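KLLA0E08119p (Kluyveromyces lactis, PDB 3VA7) probably catalyses the ATP- and biotin-dependent carboxylation of urea to urea-1-carboxylate, the first step of urea breakdown by the allophanate route. Local coordinates at residues L290-F304 with F313-E325. Residues are numbered along the deposited sequence; the frame is centred on the assembly and turned at random.
With GOL (glycerol), chain F.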
ATOM      1  N   LEU A 290     -11.751 -23.194 -47.696  1.00 36.74           N
ATOM      2  CA  LEU A 290     -10.944 -23.919 -46.744  1.00 36.53           C
ATOM      3  C   LEU A 290     -11.821 -24.434 -45.646  1.00 36.78           C
ATOM      4  O   LEU A 290     -11.687 -25.592 -45.235  1.00 38.46           O
ATOM      5  CB  LEU A 290      -9.899 -23.005 -46.171  1.00 36.17           C
ATOM      6  CG  LEU A 290      -8.726 -23.728 -45.538  1.00 37.32           C
ATOM      7  CD1 LEU A 290      -7.554 -22.740 -45.463  1.00 34.16           C
ATOM      8  CD2 LEU A 290      -9.116 -24.230 -44.145  1.00 38.86           C
ATOM      9  N   GLY A 291     -12.733 -23.592 -45.168  1.00 35.84           N
ATOM     10  CA  GLY A 291     -13.575 -23.991 -44.079  1.00 35.48           C
ATOM     11  C   GLY A 291     -14.592 -25.039 -44.490  1.00 35.69           C
ATOM     12  O   GLY A 291     -14.894 -25.952 -43.701  1.00 35.88           O
ATOM     13  N   SER A 292     -15.153 -24.866 -45.691  1.00 35.68           N
ATOM     14  CA  SER A 292     -16.076 -25.836 -46.294  1.00 36.49           C
ATOM     15  C   SER A 292     -15.449 -27.228 -46.515  1.00 36.97           C
ATOM     16  O   SER A 292     -15.989 -28.238 -46.074  1.00 36.67           O
ATOM     17  CB  SER A 292     -16.629 -25.309 -47.605  1.00 35.50           C
ATOM     18  OG  SER A 292     -17.731 -24.514 -47.333  1.00 36.54           O
ATOM     19  N   LEU A 293     -14.295 -27.247 -47.172  1.00 37.71           N
ATOM     20  CA  LEU A 293     -13.585 -28.451 -47.436  1.00 38.47           C
ATOM     21  C   LEU A 293     -13.417 -29.247 -46.146  1.00 38.14           C
ATOM     22  O   LEU A 293     -13.685 -30.464 -46.130  1.00 38.27           O
ATOM     23  CB  LEU A 293     -12.223 -28.088 -47.983  1.00 39.65           C
ATOM     24  CG  LEU A 293     -11.451 -29.318 -48.418  1.00 44.63           C
ATOM     25  CD1 LEU A 293     -11.819 -29.524 -49.905  1.00 45.61           C
ATOM     26  CD2 LEU A 293      -9.904 -29.167 -48.172  1.00 45.43           C
ATOM     27  N   LEU A 294     -12.985 -28.590 -45.059  1.00 36.52           N
ATOM     28  CA  LEU A 294     -12.833 -29.322 -43.785  1.00 35.48           C
ATOM     29  C   LEU A 294     -14.161 -29.776 -43.117  1.00 34.84           C
ATOM     30  O   LEU A 294     -14.142 -30.587 -42.176  1.00 33.06           O
ATOM     31  CB  LEU A 294     -12.047 -28.485 -42.790  1.00 35.78           C
ATOM     32  CG  LEU A 294     -10.537 -28.277 -42.965  1.00 36.53           C
ATOM     33  CD1 LEU A 294     -10.142 -26.858 -42.716  1.00 34.16           C
ATOM     34  CD2 LEU A 294      -9.779 -29.193 -42.007  1.00 39.59           C
ATOM     35  N   LYS A 295     -15.310 -29.265 -43.598  1.00 34.06           N
ATOM     36  CA  LYS A 295     -16.541 -29.355 -42.810  1.00 33.90           C
ATOM     37  C   LYS A 295     -16.189 -28.727 -41.440  1.00 33.60           C
ATOM     38  O   LYS A 295     -16.457 -29.282 -40.355  1.00 32.69           O
ATOM     39  CB  LYS A 295     -17.028 -30.813 -42.653  1.00 33.73           C
ATOM     40  CG  LYS A 295     -18.226 -31.207 -43.495  1.00 33.25           C
ATOM     41  CD  LYS A 295     -17.873 -32.112 -44.630  1.00 34.96           C
ATOM     42  CE  LYS A 295     -19.110 -32.576 -45.459  1.00 35.12           C
ATOM     43  NZ  LYS A 295     -19.775 -33.844 -45.017  1.00 28.45           N
ATOM     44  N   TYR A 296     -15.515 -27.585 -41.508  1.00 33.26           N
ATOM     45  CA  TYR A 296     -15.113 -26.925 -40.275  1.00 33.43           C
ATOM     46  C   TYR A 296     -16.316 -26.559 -39.355  1.00 32.58           C
ATOM     47  O   TYR A 296     -17.371 -26.133 -39.834  1.00 30.87           O
ATOM     48  CB  TYR A 296     -14.255 -25.708 -40.570  1.00 33.43           C
ATOM     49  CG  TYR A 296     -13.514 -25.204 -39.346  1.00 33.36           C
ATOM     50  CD1 TYR A 296     -12.162 -25.514 -39.154  1.00 30.91           C
ATOM     51  CD2 TYR A 296     -14.162 -24.372 -38.392  1.00 31.60           C
ATOM     52  CE1 TYR A 296     -11.476 -25.039 -38.044  1.00 32.56           C
ATOM     53  CE2 TYR A 296     -13.483 -23.878 -37.288  1.00 31.53           C
ATOM     54  CZ  TYR A 296     -12.137 -24.217 -37.115  1.00 32.49           C
ATOM     55  OH  TYR A 296     -11.454 -23.754 -36.017  1.00 34.83           O
ATOM     56  N   LYS A 297     -16.111 -26.779 -38.049  1.00 31.85           N
ATOM     57  CA  LYS A 297     -17.078 -26.472 -37.008  1.00 31.09           C
ATOM     58  C   LYS A 297     -16.640 -25.388 -35.982  1.00 31.39           C
ATOM     59  O   LYS A 297     -15.548 -25.506 -35.323  1.00 29.32           O
ATOM     60  CB  LYS A 297     -17.473 -27.735 -36.268  1.00 30.38           C
ATOM     61  CG  LYS A 297     -18.843 -27.602 -35.771  1.00 29.15           C
ATOM     62  CD  LYS A 297     -19.299 -28.807 -35.032  1.00 26.50           C
ATOM     63  CE  LYS A 297     -20.821 -28.953 -35.316  1.00 28.83           C
ATOM     64  NZ  LYS A 297     -21.444 -30.115 -34.603  1.00 28.52           N
ATOM     65  N   CYS A 298     -17.555 -24.400 -35.827  1.00 31.53           N
ATOM     66  CA  CYS A 298     -17.442 -23.229 -34.959  1.00 32.74           C
ATOM     67  C   CYS A 298     -16.504 -22.191 -35.543  1.00 33.01           C
ATOM     68  O   CYS A 298     -16.598 -21.903 -36.734  1.00 34.33           O
ATOM     69  CB  CYS A 298     -17.064 -23.578 -33.491  1.00 33.06           C
ATOM     70  SG  CYS A 298     -18.251 -24.653 -32.616  1.00 37.65           S
ATOM     71  N   ALA A 299     -15.600 -21.628 -34.742  1.00 32.85           N
ATOM     72  CA  ALA A 299     -14.863 -20.440 -35.193  1.00 33.64           C
ATOM     73  C   ALA A 299     -13.422 -20.764 -35.523  1.00 34.02           C
ATOM     74  O   ALA A 299     -12.719 -21.423 -34.764  1.00 34.05           O
ATOM     75  CB  ALA A 299     -14.928 -19.261 -34.129  1.00 32.28           C
ATOM     76  N   GLY A 300     -12.962 -20.260 -36.645  1.00 34.05           N
ATOM     77  CA  GLY A 300     -11.571 -20.402 -36.943  1.00 34.95           C
ATOM     78  C   GLY A 300     -11.095 -19.192 -37.706  1.00 36.09           C
ATOM     79  O   GLY A 300     -11.913 -18.468 -38.302  1.00 35.87           O
ATOM     80  N   THR A 301      -9.771 -19.011 -37.717  1.00 36.49           N
ATOM     81  CA  THR A 301      -9.155 -17.913 -38.434  1.00 37.76           C
ATOM     82  C   THR A 301      -8.123 -18.365 -39.435  1.00 39.09           C
ATOM     83  O   THR A 301      -7.224 -19.190 -39.145  1.00 38.79           O
ATOM     84  CB  THR A 301      -8.474 -16.911 -37.461  1.00 38.54           C
ATOM     85  OG1 THR A 301      -9.450 -16.442 -36.502  1.00 36.63           O
ATOM     86  CG2 THR A 301      -7.832 -15.725 -38.235  1.00 35.26           C
ATOM     87  N   VAL A 302      -8.245 -17.784 -40.619  1.00 39.97           N
ATOM     88  CA  VAL A 302      -7.316 -18.057 -41.652  1.00 41.10           C
ATOM     89  C   VAL A 302      -6.416 -16.858 -41.729  1.00 42.34           C
ATOM     90  O   VAL A 302      -6.857 -15.789 -42.128  1.00 42.13           O
ATOM     91  CB  VAL A 302      -8.026 -18.270 -42.991  1.00 41.49           C
ATOM     92  CG1 VAL A 302      -7.015 -18.764 -44.015  1.00 40.82           C
ATOM     93  CG2 VAL A 302      -9.194 -19.281 -42.848  1.00 40.13           C
ATOM     94  N   GLU A 303      -5.166 -17.038 -41.332  1.00 43.91           N
ATOM     95  CA  GLU A 303      -4.180 -15.980 -41.443  1.00 46.70           C
ATOM     96  C   GLU A 303      -3.468 -16.001 -42.807  1.00 48.40           C
ATOM     97  O   GLU A 303      -3.090 -17.061 -43.338  1.00 48.73           O
ATOM     98  CB  GLU A 303      -3.127 -16.069 -40.321  1.00 47.14           C
ATOM     99  CG  GLU A 303      -3.653 -16.455 -38.948  1.00 46.12           C
ATOM    100  CD  GLU A 303      -2.713 -16.076 -37.818  1.00 46.97           C
ATOM    101  OE1 GLU A 303      -1.484 -16.303 -37.946  1.00 50.63           O
ATOM    102  OE2 GLU A 303      -3.199 -15.540 -36.788  1.00 47.46           O
ATOM    103  N   PHE A 304      -3.270 -14.807 -43.344  1.00 50.10           N
ATOM    104  CA  PHE A 304      -2.493 -14.596 -44.549  1.00 51.87           C
ATOM    105  C   PHE A 304      -1.370 -13.555 -44.326  1.00 53.89           C
ATOM    106  O   PHE A 304      -1.490 -12.661 -43.490  1.00 53.77           O
ATOM    107  CB  PHE A 304      -3.392 -14.040 -45.630  1.00 51.40           C
ATOM    108  CG  PHE A 304      -4.585 -14.871 -45.924  1.00 51.26           C
ATOM    109  CD1 PHE A 304      -4.464 -16.073 -46.654  1.00 51.68           C
ATOM    110  CD2 PHE A 304      -5.849 -14.431 -45.543  1.00 49.98           C
ATOM    111  CE1 PHE A 304      -5.585 -16.834 -46.977  1.00 49.35           C
ATOM    112  CE2 PHE A 304      -6.990 -15.188 -45.847  1.00 49.50           C
ATOM    113  CZ  PHE A 304      -6.861 -16.390 -46.567  1.00 50.33           C
ATOM    114  N   PHE A 313      -1.694 -11.805 -51.458  1.00 73.64           N
ATOM    115  CA  PHE A 313      -1.738 -12.468 -50.125  1.00 71.91           C
ATOM    116  C   PHE A 313      -1.389 -13.940 -50.168  1.00 70.93           C
ATOM    117  O   PHE A 313      -1.617 -14.587 -51.170  1.00 71.22           O
ATOM    118  CB  PHE A 313      -3.104 -12.319 -49.481  1.00 71.58           C
ATOM    119  CG  PHE A 313      -4.209 -13.019 -50.223  1.00 71.05           C
ATOM    120  CD1 PHE A 313      -4.837 -12.405 -51.315  1.00 69.49           C
ATOM    121  CD2 PHE A 313      -4.659 -14.282 -49.813  1.00 69.96           C
ATOM    122  CE1 PHE A 313      -5.876 -13.040 -51.997  1.00 67.97           C
ATOM    123  CE2 PHE A 313      -5.707 -14.928 -50.493  1.00 67.67           C
ATOM    124  CZ  PHE A 313      -6.317 -14.302 -51.585  1.00 67.58           C
ATOM    125  N   TYR A 314      -0.850 -14.482 -49.081  1.00 69.63           N
ATOM    126  CA  TYR A 314      -0.431 -15.885 -49.089  1.00 68.36           C
ATOM    127  C   TYR A 314      -0.749 -16.611 -47.776  1.00 66.52           C
ATOM    128  O   TYR A 314      -0.435 -16.118 -46.692  1.00 66.09           O
ATOM    129  CB  TYR A 314       1.068 -16.019 -49.424  1.00 69.21           C
ATOM    130  CG  TYR A 314       1.583 -15.022 -50.451  1.00 72.78           C
ATOM    131  CD1 TYR A 314       2.549 -14.068 -50.097  1.00 76.50           C
ATOM    132  CD2 TYR A 314       1.099 -15.024 -51.767  1.00 75.47           C
ATOM    133  CE1 TYR A 314       3.026 -13.133 -51.022  1.00 78.92           C
ATOM    134  CE2 TYR A 314       1.550 -14.097 -52.701  1.00 78.96           C
ATOM    135  CZ  TYR A 314       2.523 -13.150 -52.329  1.00 81.08           C
ATOM    136  OH  TYR A 314       2.985 -12.221 -53.258  1.00 82.65           O
ATOM    137  N   PHE A 315      -1.365 -17.792 -47.888  1.00 64.45           N
ATOM    138  CA  PHE A 315      -1.679 -18.639 -46.736  1.00 61.49           C
ATOM    139  C   PHE A 315      -0.533 -18.660 -45.749  1.00 60.33           C
ATOM    140  O   PHE A 315       0.620 -18.774 -46.141  1.00 60.65           O
ATOM    141  CB  PHE A 315      -1.995 -20.059 -47.174  1.00 60.96           C
ATOM    142  CG  PHE A 315      -2.341 -20.992 -46.032  1.00 58.73           C
ATOM    143  CD1 PHE A 315      -3.572 -20.908 -45.388  1.00 55.56           C
ATOM    144  CD2 PHE A 315      -1.436 -21.963 -45.612  1.00 56.48           C
ATOM    145  CE1 PHE A 315      -3.882 -21.769 -44.337  1.00 55.35           C
ATOM    146  CE2 PHE A 315      -1.742 -22.848 -44.564  1.00 54.94           C
ATOM    147  CZ  PHE A 315      -2.967 -22.751 -43.930  1.00 54.97           C
ATOM    148  N   LEU A 316      -0.865 -18.515 -44.471  1.00 58.42           N
ATOM    149  CA  LEU A 316       0.100 -18.619 -43.416  1.00 56.68           C
ATOM    150  C   LEU A 316      -0.306 -19.793 -42.515  1.00 55.21           C
ATOM    151  O   LEU A 316       0.464 -20.728 -42.365  1.00 54.43           O
ATOM    152  CB  LEU A 316       0.213 -17.281 -42.690  1.00 57.14           C
ATOM    153  CG  LEU A 316       1.162 -17.080 -41.495  1.00 59.65           C
ATOM    154  CD1 LEU A 316       2.644 -17.125 -41.841  1.00 59.86           C
ATOM    155  CD2 LEU A 316       0.826 -15.743 -40.728  1.00 63.22           C
ATOM    156  N   GLU A 317      -1.532 -19.780 -41.972  1.00 53.71           N
ATOM    157  CA  GLU A 317      -2.026 -20.852 -41.044  1.00 51.86           C
ATOM    158  C   GLU A 317      -3.487 -20.663 -40.697  1.00 49.89           C
ATOM    159  O   GLU A 317      -4.035 -19.575 -40.869  1.00 50.01           O
ATOM    160  CB  GLU A 317      -1.215 -20.950 -39.736  1.00 51.81           C
ATOM    161  CG  GLU A 317      -1.209 -19.684 -38.897  1.00 54.40           C
ATOM    162  CD  GLU A 317      -0.328 -19.729 -37.626  1.00 57.99           C
ATOM    163  OE1 GLU A 317       0.281 -18.662 -37.307  1.00 59.14           O
ATOM    164  OE2 GLU A 317      -0.271 -20.789 -36.945  1.00 55.77           O
ATOM    165  N   VAL A 318      -4.117 -21.727 -40.227  1.00 47.65           N
ATOM    166  CA  VAL A 318      -5.435 -21.613 -39.632  1.00 45.57           C
ATOM    167  C   VAL A 318      -5.290 -21.774 -38.128  1.00 44.84           C
ATOM    168  O   VAL A 318      -4.642 -22.712 -37.685  1.00 44.35           O
ATOM    169  CB  VAL A 318      -6.415 -22.658 -40.169  1.00 45.39           C
ATOM    170  CG1 VAL A 318      -7.805 -22.442 -39.560  1.00 44.51           C
ATOM    171  CG2 VAL A 318      -6.518 -22.537 -41.667  1.00 44.10           C
ATOM    172  N   ASN A 319      -5.839 -20.833 -37.352  1.00 43.54           N
ATOM    173  CA  ASN A 319      -6.036 -21.053 -35.918  1.00 42.54           C
ATOM    174  C   ASN A 319      -7.392 -21.705 -35.719  1.00 41.03           C
ATOM    175  O   ASN A 319      -8.429 -21.141 -36.095  1.00 40.90           O
ATOM    176  CB  ASN A 319      -5.939 -19.764 -35.095  1.00 42.98           C
ATOM    177  CG  ASN A 319      -4.711 -18.949 -35.434  1.00 47.43           C
ATOM    178  OD1 ASN A 319      -4.824 -17.757 -35.658  1.00 53.74           O
ATOM    179  ND2 ASN A 319      -3.529 -19.586 -35.492  1.00 49.80           N
ATOM    180  N   ALA A 320      -7.373 -22.896 -35.128  1.00 38.84           N
ATOM    181  CA  ALA A 320      -8.548 -23.744 -35.049  1.00 36.90           C
ATOM    182  C   ALA A 320      -9.304 -23.459 -33.746  1.00 35.77           C
ATOM    183  O   ALA A 320      -9.551 -24.356 -32.937  1.00 35.68           O
ATOM    184  CB  ALA A 320      -8.126 -25.226 -35.152  1.00 36.13           C
ATOM    185  N   ARG A 321      -9.676 -22.191 -33.557  1.00 34.21           N
ATOM    186  CA  ARG A 321     -10.197 -21.711 -32.293  1.00 31.85           C
ATOM    187  C   ARG A 321     -10.624 -20.297 -32.424  1.00 30.39           C
ATOM    188  O   ARG A 321     -10.322 -19.663 -33.401  1.00 30.77           O
ATOM    189  CB  ARG A 321      -9.094 -21.760 -31.251  1.00 33.04           C
ATOM    190  CG  ARG A 321      -7.795 -21.045 -31.651  1.00 34.81           C
ATOM    191  CD  ARG A 321      -6.835 -21.036 -30.426  1.00 39.11           C
ATOM    192  NE  ARG A 321      -5.497 -20.516 -30.739  1.00 41.55           N
ATOM    193  CZ  ARG A 321      -5.235 -19.226 -30.945  1.00 43.20           C
ATOM    194  NH1 ARG A 321      -6.225 -18.317 -30.914  1.00 41.68           N
ATOM    195  NH2 ARG A 321      -3.987 -18.835 -31.199  1.00 44.73           N
ATOM    196  N   LEU A 322     -11.290 -19.767 -31.416  1.00 29.19           N
ATOM    197  CA  LEU A 322     -11.509 -18.334 -31.354  1.00 28.69           C
ATOM    198  C   LEU A 322     -10.178 -17.634 -31.066  1.00 28.59           C
ATOM    199  O   LEU A 322      -9.241 -18.241 -30.562  1.00 29.04           O
ATOM    200  CB  LEU A 322     -12.523 -18.010 -30.261  1.00 28.28           C
ATOM    201  CG  LEU A 322     -13.103 -16.600 -30.198  1.00 28.02           C
ATOM    202  CD1 LEU A 322     -14.085 -16.271 -31.334  1.00 20.39           C
ATOM    203  CD2 LEU A 322     -13.767 -16.396 -28.850  1.00 27.29           C
ATOM    204  N   GLN A 323     -10.083 -16.357 -31.376  1.00 28.26           N
ATOM    205  CA  GLN A 323      -8.834 -15.615 -31.146  1.00 28.05           C
ATOM    206  C   GLN A 323      -8.992 -14.408 -30.213  1.00 27.31           C
ATOM    207  O   GLN A 323     -10.101 -13.798 -30.154  1.00 26.97           O
ATOM    208  CB  GLN A 323      -8.277 -15.109 -32.471  1.00 28.51           C
ATOM    209  CG  GLN A 323      -7.514 -16.116 -33.307  1.00 28.85           C
ATOM    210  CD  GLN A 323      -7.063 -15.465 -34.582  1.00 30.08           C
ATOM    211  OE1 GLN A 323      -7.889 -15.001 -35.340  1.00 36.19           O
ATOM    212  NE2 GLN A 323      -5.777 -15.364 -34.799  1.00 28.45           N
ATOM    213  N   VAL A 324      -7.897 -14.066 -29.505  1.00 26.33           N
ATOM    214  CA  VAL A 324      -7.862 -12.913 -28.613  1.00 26.74           C
ATOM    215  C   VAL A 324      -8.487 -11.639 -29.246  1.00 27.86           C
ATOM    216  O   VAL A 324      -9.383 -11.049 -28.663  1.00 28.48           O
ATOM    217  CB  VAL A 324      -6.443 -12.620 -28.022  1.00 28.33           C
ATOM    218  CG1 VAL A 324      -6.501 -11.388 -27.043  1.00 26.77           C
ATOM    219  CG2 VAL A 324      -5.801 -13.885 -27.297  1.00 24.32           C
ATOM    220  N   GLU A 325      -8.110 -11.292 -30.474  1.00 28.00           N
ATOM    221  CA  GLU A 325      -8.627 -10.073 -31.141  1.00 28.65           C
ATOM    222  C   GLU A 325     -10.051 -10.098 -31.645  1.00 29.01           C
ATOM    223  O   GLU A 325     -10.465  -9.121 -32.310  1.00 30.43           O
ATOM    224  CB  GLU A 325      -7.728  -9.606 -32.311  1.00 27.66           C
ATOM    225  CG  GLU A 325      -7.471 -10.645 -33.360  1.00 29.20           C
ATOM    226  CD  GLU A 325      -6.248 -11.535 -33.074  1.00 33.79           C
ATOM    227  OE1 GLU A 325      -5.947 -11.818 -31.897  1.00 33.13           O
ATOM    228  OE2 GLU A 325      -5.565 -11.945 -34.047  1.00 36.58           O
TER
HETATM  229  C1  GOL F1905     -13.487 -22.402 -31.475  1.00 50.85           C
HETATM  230  O1  GOL F1905     -14.199 -22.557 -32.712  1.00 48.06           O
HETATM  231  C2  GOL F1905     -13.009 -23.674 -30.722  1.00 50.38           C
HETATM  232  O2  GOL F1905     -13.410 -23.602 -29.392  1.00 48.47           O
HETATM  233  C3  GOL F1905     -11.485 -23.847 -30.612  1.00 52.45           C
HETATM  234  O3  GOL F1905     -11.010 -25.176 -30.803  1.00 51.31           O
HETATM  235  O   HOH W   1     -11.318 -17.631 -34.630  1.00 39.60           O
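An antiparallel beta hairpin of the ATP-grasp fold in the biotin carboxylase part pairs Thr301 with Asn319 and Glu303 with Glu317. Thr301 N donates to Asn319 O (3.0 Å), and Glu303 N to Glu317 O (2.8 Å). At Glu303 the pairing is interrupted by a classic beta bulge, Leu316 and Glu317 both facing it; Leu316 N reaches Glu303 O at 2.9 Å, whereas the bond from Glu317 N is weak. The two glutamates run side by side, their carboxylates turned 87° apart, like charges with no hydrogen bond between them. Such paired acids suit a cation, as in related biotin carboxylases, where the equivalent acids bind magnesium. Glu303 keeps CG beside its backbone N (chi1 -39°) and runs extended beyond it, which brings OE2 near Gln323 NE2, the donor of a weak hydrogen bond. Replacing Glu303 by an alanine removes one carboxylate of the pair and would probably leave Gln323 NE2 without this acceptor. Nearer the hairpin turn, Phe313 sets its edge against the face of Phe304, a T-shaped pair with planes at 76°. Apolar side chains suit the side facing helix 277-293, where Leu290 CD1 meets Val318 CG2 at 3.9 Å and Phe315 CE1 at 4.0 Å.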